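Local coordinates for protein chitinase (Paenibacillus sp. FPU-7, PDB 5GZT) that probably hydrolyses internal beta-1,4 linkages between N-acetylglucosamine units of chitin and chitodextrins, using glycosyl hydrolase family 18 domains, at residues B[96-101]-B[122-127]; B[115-120]-B[134-139]; B[982-987]-B[1097-1102]; B[988-993]-B[1069-1074]. All coordinates share one frame; numbering follows the deposited sequence.

Interaction 1: B[96-101]-B[122-127]; sequences LTVAAS and IKTQIK
Ala100 and Ile122 bring their CA atoms to 4.8 Å of each other where the chain leaving strand 92-98 passes the stretch that leads into strand 125-127. The two strands belong to different parallel sheets of a beta-helix, so this is a contact across a corner of the coil and not a strand pairing. Val98, the last residue of its strand, points its side chain at the other segment and supplies the apolar contact from its own. Its CG1 is anti to the backbone N (chi1 -175°), which carries that methyl to two others at once. One is Ile122 CG2, 3.5 Å from Val98 CG1, the two side chains crossing at about a right angle. The other is Thr124 CG2, which meets Val98 CG1 tip to tip, also at 3.5 Å; this second contact is less certain, because Thr124 has two conformers. Beta-branched residues suit this corner, since each offers a methyl close to the backbone while tolerating extended torsions. The backbone N of Thr124 is bonded to Ser144 OG on the next coil. Val98 also touches Leu120, Ala105 and Ile107, which places it in the apolar interior between the sheets. Ala99 and Ala100 turn their CB atoms away, so their carbonyl oxygens are what the isoleucine meets. Ile122 rests against both: its CG2 lies 3.5 Å from Ala99 O, and its CD1, at the tip of the longer branch, reaches 3.6 Å from Ala100 O.

Interaction 2: B[115-120]-B[134-139]; sequences VTTLTL and TAVVNL
Thr119 OG1 lies beside the backbone N, anti to the carbonyl carbon (chi1 -55°), and Val136 CG1 is anti to its backbone N (chi1 179°). As bridged partners of the parallel register the two side chains lie side by side and point the same way, and the torsions turn OG1 to Val136. Thr119 OG1 packs 3.8 Å from Val136 CB, and Thr117 CG2, its side chain set at a slant, comes within 4.1 Å of Val136 CG2. These groups sit on the outer face of a parallel ladder joining successive coils of the beta-helix, strand 117-120 with strand 134-137. An alanine at Thr119 would probably leave the flank of Val136 without its hydroxyl and methyl neighbours and open a shallow gap on this face. Leu118, Leu120 and Ala135 point to the opposite, buried face, where Phe146 packs on all three. Between the faces, Leu118 N bonds to Thr134 O (2.9 Å), Val136 N to Leu118 O (2.7 Å) and Leu120 N to Val136 O (2.8 Å), all nearly straight. Thr134 N reaches Thr116 O with a more bent bond (138°), and a water joins that oxygen to Thr134 OG1, which also meets Lys152. Backbone bonding thus fixes the spacing of the coils, while threonine and valine suit the more exposed face and leucine, alanine and Val137 fill the buried one.

Interaction 3: B[982-987]-B[1097-1102]; sequences HQASVY and KYKAEY
Val986 packs against Tyr1098, Lys1099 and Tyr1102 in segment 1097-1102 of helix 1093-1106, crossing the first at about a right angle and sliding past the last in the opposite direction. The helix belongs to the family 18 TIM barrel, where it leads into strand 1110-1114; the loop 982-987 follows strand 964-967. Val986 CG1 touches Tyr1098 at its CB, 4.1 Å away. Val986 CG2 lies 4.2 Å from Tyr1102 CB and also over one face of the Tyr987 ring, toward the rim. A compact branched residue suits a slot with neighbours on several sides. Lys1099 runs past the same valine, its CG 3.9 Å from Val986 CB, and stays extended beyond CG. That brings NZ to Ala984 O at 2.8 Å, in the carbonyl plane and on a lone pair. NZ also forms a salt bridge with Asp1091 and a bond to Gly1018 O, so its buried charge is shared among three acceptors. A methionine in place of Lys1099 would probably leave the Asp1091 carboxylate without its counter-charge and two carbonyls without this donor. Tyr1102, whose hydroxyl is held by Asp999 and Arg1006, crosses Tyr987 obliquely, the ring planes at 76° and the centroids 5.6 Å apart. Tyr987 OH comes in the plane of the Tyr1102 ring, at its edge, 3.4 Å from CD1.

Interaction 4: B[988-993]-B[1069-1074]; sequences TSALSP and DNSAKA
Ser989, Ser1071 and Asp1069 make a polar loop-to-loop contact, in which the loop 988-993 of the barrel meets the tip of the hairpin between strands 1065-1069 and 1074-1079. That hairpin is part of a small antiparallel sheet inserted before the last barrel strand, consistent with the insertion domain of many family 18 chitinases. Ser989 OG is anti to its backbone N (chi1 179°) and donates to Asp1069 OD2 at 2.6 Å, on the syn lone pair. The same hydroxyl accepts from Leu991 N in an ST turn, inside the type I turn 989-992. Ser1071 OG acts as a relay: it receives Ala990 N at 2.7 Å, nearly straight (172°), and gives its proton to Asp1069 OD1 at 3.0 Å. Ala1072 N meets OD1 from above the carboxylate plane, an Asx motif that shapes the turn, and the hairpin closes with a G1 beta bulge at Lys1073 and Ala1074. A water bridges Thr988 O and Ser1071 O. His982 NE2 is hydrogen-bonded to OD2 as well, so both oxygens are engaged by several partners. These would probably favour the ionised carboxylate and hold it rigid, while short serines let the two backbones come close.

Interactions 1 and 2 share the beta-helix near the N-terminus and touch directly: strand 92-98 pairs with strand 114-120, and Leu96 lies against Leu118. The first closes a corner with methyl groups, the second repeats the backbone ladder between coils; both combine buried aliphatics with partly exposed residues. Interactions 3 and 4 lie on the opposite side of the chain's centre, in the second family 18 domain, with interaction 4 about 79 Å from interaction 2, centre to centre. They draw on one continuous loop, 982-993, and meet through His982 with Asp1069 and Tyr987 N with Ala1072 O. Interaction 3 is buried and mixes apolar wedging with a lysine charge; interaction 4, partly buried, rests on hydroxyls and a carboxylate.

Interaction 1: B[96-101]-B[122-127]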
loop_
_atom_site.group_PDB
_atom_site.type_symbol
_atom_site.label_atom_id
_atom_site.label_comp_id
_atom_site.label_asym_id
_atom_site.label_seq_id
_atom_site.Cartn_x
_atom_site.Cartn_y
_atom_site.Cartn_z
ATOM N N LEU B 96 30.585 -29.898 -37.019
ATOM C CA LEU B 96 31.139 -30.365 -38.272
ATOM C C LEU B 96 31.694 -29.128 -38.904
ATOM O O LEU B 96 30.971 -28.123 -39.017
ATOM C CB LEU B 96 30.025 -30.962 -39.141
ATOM C CG LEU B 96 30.247 -31.379 -40.591
ATOM C CD1 LEU B 96 31.486 -32.148 -40.889
ATOM C CD2 LEU B 96 29.033 -32.229 -41.036
ATOM N N THR B 97 32.921 -29.210 -39.406
ATOM C CA THR B 97 33.602 -28.048 -39.938
ATOM C C THR B 97 34.155 -28.385 -41.273
ATOM O O THR B 97 34.826 -29.402 -41.407
ATOM C CB THR B 97 34.739 -27.592 -38.953
ATOM O OG1 THR B 97 34.153 -27.142 -37.710
ATOM C CG2 THR B 97 35.571 -26.464 -39.594
ATOM N N VAL B 98 33.879 -27.526 -42.270
ATOM C CA VAL B 98 34.375 -27.734 -43.583
ATOM C C VAL B 98 35.418 -26.617 -43.800
ATOM O O VAL B 98 35.097 -25.431 -43.823
ATOM C CB VAL B 98 33.246 -27.685 -44.621
ATOM C CG1 VAL B 98 33.809 -28.031 -45.959
ATOM C CG2 VAL B 98 32.090 -28.644 -44.218
ATOM N N ALA B 99 36.660 -27.025 -43.997
ATOM C CA ALA B 99 37.796 -26.098 -44.058
ATOM C C ALA B 99 37.897 -25.429 -45.384
ATOM O O ALA B 99 37.423 -25.954 -46.407
ATOM C CB ALA B 99 39.106 -26.872 -43.781
ATOM N N ALA B 100 38.637 -24.308 -45.379
ATOM C CA ALA B 100 38.857 -23.458 -46.534
ATOM C C ALA B 100 39.564 -24.199 -47.633
ATOM O O ALA B 100 39.456 -23.818 -48.839
ATOM C CB ALA B 100 39.706 -22.206 -46.123
ATOM N N SER B 101 40.346 -25.189 -47.251
ATOM C CA SER B 101 40.983 -26.028 -48.263
ATOM C C SER B 101 40.054 -26.983 -49.064
ATOM O O SER B 101 40.484 -27.512 -50.108
ATOM C CB SER B 101 42.074 -26.852 -47.616
ATOM O OG SER B 101 43.229 -26.048 -47.447
ATOM N N ILE B 122 34.317 -22.789 -46.816
ATOM C CA ILE B 122 34.431 -22.947 -48.262
ATOM C C ILE B 122 32.983 -23.167 -48.811
ATOM O O ILE B 122 32.111 -23.593 -48.087
ATOM C CB ILE B 122 35.337 -24.190 -48.620
ATOM C CG1 ILE B 122 35.756 -24.316 -50.104
ATOM C CG2 ILE B 122 34.574 -25.472 -48.297
ATOM C CD1 ILE B 122 36.516 -23.149 -50.723
ATOM N N LYS B 123 32.717 -22.781 -50.045
ATOM C CA LYS B 123 31.381 -22.980 -50.648
ATOM C C LYS B 123 31.110 -24.494 -50.696
ATOM O O LYS B 123 31.921 -25.258 -51.273
ATOM C CB LYS B 123 31.298 -22.369 -52.049
ATOM C CG LYS B 123 29.901 -22.535 -52.652
ATOM C CD LYS B 123 29.835 -21.896 -54.010
ATOM C CE LYS B 123 28.446 -21.956 -54.572
ATOM N NZ LYS B 123 28.313 -21.076 -55.774
ATOM N N THR B 124 30.043 -24.874 -49.995
ATOM C CA THR B 124 29.739 -26.260 -49.703
ATOM C C THR B 124 28.343 -26.586 -50.142
ATOM O O THR B 124 27.401 -25.786 -49.953
ATOM C CB THR B 124 29.802 -26.587 -48.188
ATOM O OG1 THR B 124 28.872 -25.771 -47.465
ATOM C CG2 THR B 124 31.177 -26.369 -47.647
ATOM N N GLN B 125 28.188 -27.770 -50.708
ATOM C CA GLN B 125 26.839 -28.274 -51.024
ATOM C C GLN B 125 26.416 -29.253 -49.940
ATOM O O GLN B 125 27.043 -30.290 -49.799
ATOM C CB GLN B 125 26.847 -28.969 -52.364
ATOM C CG GLN B 125 27.040 -27.999 -53.521
ATOM C CD GLN B 125 26.993 -28.689 -54.890
ATOM O OE1 GLN B 125 27.927 -29.413 -55.286
ATOM N NE2 GLN B 125 25.885 -28.495 -55.593
ATOM N N ILE B 126 25.319 -28.959 -49.245
ATOM C CA ILE B 126 24.829 -29.821 -48.193
ATOM C C ILE B 126 23.514 -30.410 -48.741
ATOM O O ILE B 126 22.566 -29.675 -49.122
ATOM C CB ILE B 126 24.534 -29.127 -46.853
ATOM C CG1 ILE B 126 25.848 -28.487 -46.254
ATOM C CG2 ILE B 126 23.934 -30.108 -45.809
ATOM C CD1 ILE B 126 26.099 -27.070 -46.749
ATOM N N LYS B 127 23.488 -31.734 -48.746
ATOM C CA LYS B 127 22.430 -32.512 -49.383
ATOM C C LYS B 127 21.771 -33.375 -48.348
ATOM O O LYS B 127 22.420 -33.810 -47.361
ATOM C CB LYS B 127 23.066 -33.462 -50.419
ATOM C CG LYS B 127 23.779 -32.707 -51.546
ATOM C CD LYS B 127 24.310 -33.578 -52.682
ATOM C CE LYS B 127 24.949 -32.609 -53.737
ATOM N NZ LYS B 127 25.673 -33.254 -54.879
#

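Interaction 2: B[115-120]-B[134-139]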
loop_
_atom_site.group_PDB
_atom_site.type_symbol
_atom_site.label_atom_id
_atom_site.label_comp_id
_atom_site.label_asym_id
_atom_site.label_seq_id
_atom_site.Cartn_x
_atom_site.Cartn_y
_atom_site.Cartn_z
ATOM N N VAL B 115 23.276 -32.596 -37.066
ATOM C CA VAL B 115 24.515 -31.880 -36.842
ATOM C C VAL B 115 24.120 -30.663 -35.986
ATOM O O VAL B 115 23.245 -29.864 -36.375
ATOM C CB VAL B 115 25.165 -31.521 -38.175
ATOM C CG1 VAL B 115 26.501 -30.790 -37.946
ATOM C CG2 VAL B 115 25.419 -32.804 -39.007
ATOM N N THR B 116 24.639 -30.565 -34.750
ATOM C CA THR B 116 24.213 -29.405 -33.918
ATOM C C THR B 116 24.767 -28.049 -34.496
ATOM O O THR B 116 24.046 -27.039 -34.570
ATOM C CB THR B 116 24.778 -29.541 -32.496
ATOM O OG1 THR B 116 24.361 -30.771 -31.953
ATOM C CG2 THR B 116 24.298 -28.382 -31.571
ATOM N N THR B 117 26.058 -28.059 -34.828
ATOM C CA THR B 117 26.764 -26.903 -35.428
ATOM C C THR B 117 27.537 -27.276 -36.663
ATOM O O THR B 117 28.392 -28.173 -36.653
ATOM C CB THR B 117 27.668 -26.212 -34.362
ATOM O OG1 THR B 117 26.801 -25.835 -33.297
ATOM C CG2 THR B 117 28.335 -24.928 -34.932
ATOM N N LEU B 118 27.206 -26.602 -37.761
ATOM C CA LEU B 118 27.934 -26.795 -38.992
ATOM C C LEU B 118 28.636 -25.444 -39.343
ATOM O O LEU B 118 27.958 -24.433 -39.533
ATOM C CB LEU B 118 26.995 -27.234 -40.144
ATOM C CG LEU B 118 27.611 -27.296 -41.508
ATOM C CD1 LEU B 118 28.643 -28.390 -41.731
ATOM C CD2 LEU B 118 26.570 -27.342 -42.598
ATOM N N THR B 119 29.963 -25.476 -39.488
ATOM C CA THR B 119 30.770 -24.284 -39.788
ATOM C C THR B 119 31.368 -24.418 -41.185
ATOM O O THR B 119 32.091 -25.347 -41.478
ATOM C CB THR B 119 31.822 -24.039 -38.702
ATOM O OG1 THR B 119 31.155 -23.967 -37.447
ATOM C CG2 THR B 119 32.630 -22.758 -38.927
ATOM N N LEU B 120 31.051 -23.453 -42.040
ATOM C CA LEU B 120 31.480 -23.468 -43.408
ATOM C C LEU B 120 32.510 -22.360 -43.750
ATOM O O LEU B 120 32.202 -21.166 -43.608
ATOM C CB LEU B 120 30.255 -23.290 -44.287
ATOM C CG LEU B 120 29.092 -24.296 -44.047
ATOM C CD1 LEU B 120 27.936 -23.949 -44.953
ATOM C CD2 LEU B 120 29.629 -25.667 -44.319
ATOM N N THR B 134 22.543 -25.243 -36.198
ATOM C CA THR B 134 23.055 -23.864 -36.550
ATOM C C THR B 134 24.122 -23.947 -37.612
ATOM O O THR B 134 25.049 -24.746 -37.420
ATOM C CB THR B 134 23.596 -23.163 -35.310
ATOM O OG1 THR B 134 22.541 -23.085 -34.388
ATOM C CG2 THR B 134 24.093 -21.646 -35.583
ATOM N N ALA B 135 23.927 -23.250 -38.754
ATOM C CA ALA B 135 24.916 -23.201 -39.809
ATOM C C ALA B 135 25.681 -21.857 -39.571
ATOM O O ALA B 135 25.065 -20.796 -39.591
ATOM C CB ALA B 135 24.287 -23.174 -41.198
ATOM N N VAL B 136 26.995 -21.957 -39.391
ATOM C CA VAL B 136 27.915 -20.796 -39.188
ATOM C C VAL B 136 28.614 -20.638 -40.515
ATOM O O VAL B 136 29.418 -21.480 -40.941
ATOM C CB VAL B 136 28.877 -21.045 -38.072
ATOM C CG1 VAL B 136 29.842 -19.819 -37.906
ATOM C CG2 VAL B 136 28.132 -21.241 -36.767
ATOM N N VAL B 137 28.156 -19.669 -41.256
ATOM C CA VAL B 137 28.614 -19.460 -42.630
ATOM C C VAL B 137 29.619 -18.254 -42.588
ATOM O O VAL B 137 29.251 -17.085 -42.596
ATOM C CB VAL B 137 27.470 -19.114 -43.529
ATOM C CG1 VAL B 137 27.925 -19.134 -44.966
ATOM C CG2 VAL B 137 26.283 -20.075 -43.286
ATOM N N ASN B 138 30.889 -18.596 -42.472
ATOM C CA ASN B 138 31.957 -17.586 -42.555
ATOM C C ASN B 138 32.139 -17.175 -43.954
ATOM O O ASN B 138 31.484 -17.694 -44.865
ATOM C CB ASN B 138 33.236 -18.152 -41.939
ATOM C CG ASN B 138 33.109 -18.428 -40.466
ATOM O OD1 ASN B 138 32.417 -17.749 -39.656
ATOM N ND2 ASN B 138 33.860 -19.428 -40.063
ATOM N N LEU B 139 33.004 -16.170 -44.201
ATOM C CA LEU B 139 33.123 -15.607 -45.522
ATOM C C LEU B 139 33.386 -16.633 -46.562
ATOM O O LEU B 139 32.860 -16.539 -47.674
ATOM C CB LEU B 139 34.262 -14.593 -45.533
ATOM C CG LEU B 139 34.594 -13.880 -46.819
ATOM C CD1 LEU B 139 33.389 -13.064 -47.233
ATOM C CD2 LEU B 139 35.823 -12.988 -46.495
HETATM O O HOH W 1 22.833 -25.545 -32.931
#

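Interaction 3: B[982-987]-B[1097-1102]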
loop_
_atom_site.group_PDB
_atom_site.type_symbol
_atom_site.label_atom_id
_atom_site.label_comp_id
_atom_site.label_asym_id
_atom_site.label_seq_id
_atom_site.Cartn_x
_atom_site.Cartn_y
_atom_site.Cartn_z
ATOM N N HIS B 982 -17.036 6.613 23.446
ATOM C CA HIS B 982 -17.202 7.828 24.234
ATOM C C HIS B 982 -18.443 8.567 23.693
ATOM O O HIS B 982 -18.561 8.788 22.436
ATOM C CB HIS B 982 -16.014 8.703 24.060
ATOM C CG HIS B 982 -14.736 8.097 24.548
ATOM N ND1 HIS B 982 -14.518 7.782 25.874
ATOM C CD2 HIS B 982 -13.575 7.831 23.893
ATOM C CE1 HIS B 982 -13.301 7.293 26.009
ATOM N NE2 HIS B 982 -12.695 7.350 24.833
ATOM N N GLN B 983 -19.362 8.835 24.601
ATOM C CA GLN B 983 -20.644 9.536 24.256
ATOM C C GLN B 983 -20.500 11.055 24.100
ATOM O O GLN B 983 -21.348 11.662 23.455
ATOM C CB GLN B 983 -21.759 9.231 25.257
ATOM C CG GLN B 983 -21.604 9.799 26.675
ATOM C CD GLN B 983 -22.647 10.856 27.077
ATOM O OE1 GLN B 983 -23.362 11.481 26.208
ATOM N NE2 GLN B 983 -22.698 11.119 28.378
ATOM N N ALA B 984 -19.421 11.628 24.634
ATOM C CA ALA B 984 -19.240 13.058 24.723
ATOM C C ALA B 984 -17.797 13.546 24.551
ATOM O O ALA B 984 -17.450 14.659 24.978
ATOM C CB ALA B 984 -19.752 13.514 26.062
ATOM N N SER B 985 -16.944 12.757 23.898
ATOM C CA SER B 985 -15.508 13.085 23.926
ATOM C C SER B 985 -15.179 14.368 23.181
ATOM O O SER B 985 -15.661 14.578 22.044
ATOM C CB SER B 985 -14.685 11.956 23.322
ATOM O OG SER B 985 -15.089 11.658 22.009
ATOM N N VAL B 986 -14.314 15.184 23.771
ATOM C CA VAL B 986 -13.881 16.405 23.137
ATOM C C VAL B 986 -13.004 16.207 21.894
ATOM O O VAL B 986 -13.277 16.906 20.877
ATOM C CB VAL B 986 -13.349 17.416 24.133
ATOM C CG1 VAL B 986 -12.413 16.797 25.152
ATOM C CG2 VAL B 986 -12.711 18.608 23.436
ATOM N N TYR B 987 -12.089 15.217 21.888
ATOM C CA TYR B 987 -11.421 14.762 20.661
ATOM C C TYR B 987 -11.739 13.317 20.303
ATOM O O TYR B 987 -12.290 12.538 21.115
ATOM C CB TYR B 987 -9.889 15.015 20.748
ATOM C CG TYR B 987 -9.487 16.475 21.062
ATOM C CD1 TYR B 987 -9.333 17.447 20.075
ATOM C CD2 TYR B 987 -9.204 16.840 22.322
ATOM C CE1 TYR B 987 -8.934 18.788 20.396
ATOM C CE2 TYR B 987 -8.850 18.132 22.646
ATOM C CZ TYR B 987 -8.726 19.108 21.695
ATOM O OH TYR B 987 -8.363 20.415 22.161
ATOM N N LYS B 1097 -13.043 20.981 31.467
ATOM C CA LYS B 1097 -11.935 21.913 31.318
ATOM C C LYS B 1097 -11.441 21.882 29.917
ATOM O O LYS B 1097 -11.217 22.973 29.312
ATOM C CB LYS B 1097 -10.792 21.617 32.263
ATOM C CG LYS B 1097 -9.550 22.441 32.025
ATOM C CD LYS B 1097 -8.607 22.339 33.205
ATOM C CE LYS B 1097 -7.304 21.696 32.838
ATOM N NZ LYS B 1097 -7.508 20.238 32.621
ATOM N N TYR B 1098 -11.217 20.691 29.376
ATOM C CA TYR B 1098 -10.701 20.635 28.023
ATOM C C TYR B 1098 -11.735 21.185 26.942
ATOM O O TYR B 1098 -11.312 21.659 25.917
ATOM C CB TYR B 1098 -10.290 19.230 27.679
ATOM C CG TYR B 1098 -8.891 18.847 28.205
ATOM C CD1 TYR B 1098 -7.784 19.153 27.494
ATOM C CD2 TYR B 1098 -8.733 18.113 29.369
ATOM C CE1 TYR B 1098 -6.513 18.811 27.962
ATOM C CE2 TYR B 1098 -7.471 17.778 29.881
ATOM C CZ TYR B 1098 -6.369 18.102 29.147
ATOM O OH TYR B 1098 -5.133 17.767 29.550
ATOM N N LYS B 1099 -13.048 20.986 27.161
ATOM C CA LYS B 1099 -14.121 21.570 26.267
ATOM C C LYS B 1099 -14.022 23.072 26.284
ATOM O O LYS B 1099 -14.069 23.701 25.242
ATOM C CB LYS B 1099 -15.490 21.114 26.713
ATOM C CG LYS B 1099 -15.683 19.652 26.286
ATOM C CD LYS B 1099 -17.060 19.094 26.584
ATOM C CE LYS B 1099 -17.144 17.709 25.939
ATOM N NZ LYS B 1099 -18.469 17.071 26.098
ATOM N N ALA B 1100 -13.804 23.610 27.462
ATOM C CA ALA B 1100 -13.678 25.011 27.673
ATOM C C ALA B 1100 -12.397 25.608 27.039
ATOM O O ALA B 1100 -12.392 26.687 26.400
ATOM C CB ALA B 1100 -13.727 25.313 29.139
ATOM N N GLU B 1101 -11.316 24.833 27.157
ATOM C CA GLU B 1101 -10.080 25.152 26.524
ATOM C C GLU B 1101 -10.200 25.115 25.019
ATOM O O GLU B 1101 -9.678 25.992 24.382
ATOM C CB GLU B 1101 -8.978 24.165 26.977
ATOM C CG GLU B 1101 -7.620 24.479 26.360
ATOM C CD GLU B 1101 -6.512 23.642 26.988
ATOM O OE1 GLU B 1101 -5.573 24.201 27.538
ATOM O OE2 GLU B 1101 -6.641 22.453 26.938
ATOM N N TYR B 1102 -10.877 24.094 24.492
ATOM C CA TYR B 1102 -11.204 23.987 23.091
ATOM C C TYR B 1102 -11.953 25.231 22.629
ATOM O O TYR B 1102 -11.571 25.863 21.677
ATOM C CB TYR B 1102 -11.998 22.691 22.822
ATOM C CG TYR B 1102 -12.173 22.378 21.342
ATOM C CD1 TYR B 1102 -11.168 21.691 20.623
ATOM C CD2 TYR B 1102 -13.284 22.816 20.632
ATOM C CE1 TYR B 1102 -11.336 21.468 19.265
ATOM C CE2 TYR B 1102 -13.461 22.551 19.300
ATOM C CZ TYR B 1102 -12.486 21.887 18.607
ATOM O OH TYR B 1102 -12.593 21.713 17.242
#

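Interaction 4: B[988-993]-B[1069-1074]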
loop_
_atom_site.group_PDB
_atom_site.type_symbol
_atom_site.label_atom_id
_atom_site.label_comp_id
_atom_site.label_asym_id
_atom_site.label_seq_id
_atom_site.Cartn_x
_atom_site.Cartn_y
_atom_site.Cartn_z
ATOM N N THR B 988 -11.530 12.993 19.033
ATOM C CA THR B 988 -11.856 11.658 18.561
ATOM C C THR B 988 -10.663 10.768 19.032
ATOM O O THR B 988 -9.483 11.097 18.740
ATOM C CB THR B 988 -11.908 11.604 17.029
ATOM O OG1 THR B 988 -12.984 12.389 16.506
ATOM C CG2 THR B 988 -12.117 10.154 16.582
ATOM N N SER B 989 -10.930 9.684 19.752
ATOM C CA SER B 989 -9.836 8.781 20.231
ATOM C C SER B 989 -8.984 8.265 19.075
ATOM O O SER B 989 -9.506 7.888 18.007
ATOM C CB SER B 989 -10.423 7.564 20.930
ATOM O OG SER B 989 -9.404 6.658 21.382
ATOM N N ALA B 990 -7.678 8.158 19.318
ATOM C CA ALA B 990 -6.706 7.556 18.342
ATOM C C ALA B 990 -7.110 6.123 18.040
ATOM O O ALA B 990 -6.907 5.644 16.930
ATOM C CB ALA B 990 -5.230 7.660 18.874
ATOM N N LEU B 991 -7.761 5.473 19.010
ATOM C CA LEU B 991 -8.316 4.113 18.836
ATOM C C LEU B 991 -9.702 3.994 18.207
ATOM O O LEU B 991 -10.224 2.894 18.151
ATOM C CB LEU B 991 -8.271 3.354 20.161
ATOM C CG LEU B 991 -6.831 3.167 20.675
ATOM C CD1 LEU B 991 -6.762 2.329 21.969
ATOM C CD2 LEU B 991 -5.930 2.543 19.590
ATOM N N SER B 992 -10.294 5.076 17.669
ATOM C CA SER B 992 -11.530 4.919 16.963
ATOM C C SER B 992 -11.563 5.901 15.795
ATOM O O SER B 992 -12.299 6.920 15.831
ATOM C CB SER B 992 -12.719 5.099 17.949
ATOM O OG SER B 992 -13.902 4.750 17.274
ATOM N N PRO B 993 -10.783 5.599 14.744
ATOM C CA PRO B 993 -10.699 6.513 13.665
ATOM C C PRO B 993 -12.086 6.900 13.093
ATOM O O PRO B 993 -12.922 6.059 12.897
ATOM C CB PRO B 993 -9.847 5.742 12.593
ATOM C CG PRO B 993 -9.082 4.689 13.401
ATOM C CD PRO B 993 -9.925 4.402 14.560
ATOM N N ASP B 1069 -9.076 8.214 28.506
ATOM C CA ASP B 1069 -8.584 8.173 27.118
ATOM C C ASP B 1069 -7.905 9.486 26.763
ATOM O O ASP B 1069 -8.545 10.529 26.496
ATOM C CB ASP B 1069 -9.679 7.797 26.134
ATOM C CG ASP B 1069 -9.183 7.669 24.737
ATOM O OD1 ASP B 1069 -8.102 8.231 24.397
ATOM O OD2 ASP B 1069 -9.910 7.059 23.912
ATOM N N ASN B 1070 -6.571 9.462 26.766
ATOM C CA ASN B 1070 -5.847 10.707 26.671
ATOM C C ASN B 1070 -5.923 11.272 25.287
ATOM O O ASN B 1070 -5.770 12.450 25.125
ATOM C CB ASN B 1070 -4.388 10.557 27.107
ATOM C CG ASN B 1070 -3.769 11.914 27.421
ATOM O OD1 ASN B 1070 -4.219 12.636 28.326
ATOM N ND2 ASN B 1070 -2.794 12.314 26.597
ATOM N N SER B 1071 -6.107 10.447 24.262
ATOM C CA SER B 1071 -6.194 10.994 22.951
ATOM C C SER B 1071 -7.587 11.675 22.827
ATOM O O SER B 1071 -7.671 12.741 22.210
ATOM C CB SER B 1071 -5.944 9.950 21.823
ATOM O OG SER B 1071 -6.950 9.012 21.762
ATOM N N ALA B 1072 -8.616 11.090 23.447
ATOM C CA ALA B 1072 -10.005 11.651 23.415
ATOM C C ALA B 1072 -10.242 12.773 24.403
ATOM O O ALA B 1072 -11.188 13.539 24.228
ATOM C CB ALA B 1072 -11.037 10.550 23.642
ATOM N N LYS B 1073 -9.385 12.853 25.431
ATOM C CA LYS B 1073 -9.579 13.661 26.610
ATOM C C LYS B 1073 -10.937 13.396 27.251
ATOM O O LYS B 1073 -11.706 14.301 27.565
ATOM C CB LYS B 1073 -9.375 15.170 26.285
ATOM C CG LYS B 1073 -8.043 15.512 25.630
ATOM C CD LYS B 1073 -6.882 15.145 26.578
ATOM C CE LYS B 1073 -5.463 15.424 25.979
ATOM N NZ LYS B 1073 -4.578 15.618 27.162
ATOM N N ALA B 1074 -11.196 12.135 27.478
ATOM C CA ALA B 1074 -12.469 11.681 27.969
ATOM C C ALA B 1074 -12.289 10.670 29.060
ATOM O O ALA B 1074 -11.506 9.707 28.874
ATOM C CB ALA B 1074 -13.273 11.041 26.825
HETATM O O HOH W 2 -7.213 12.111 19.411
#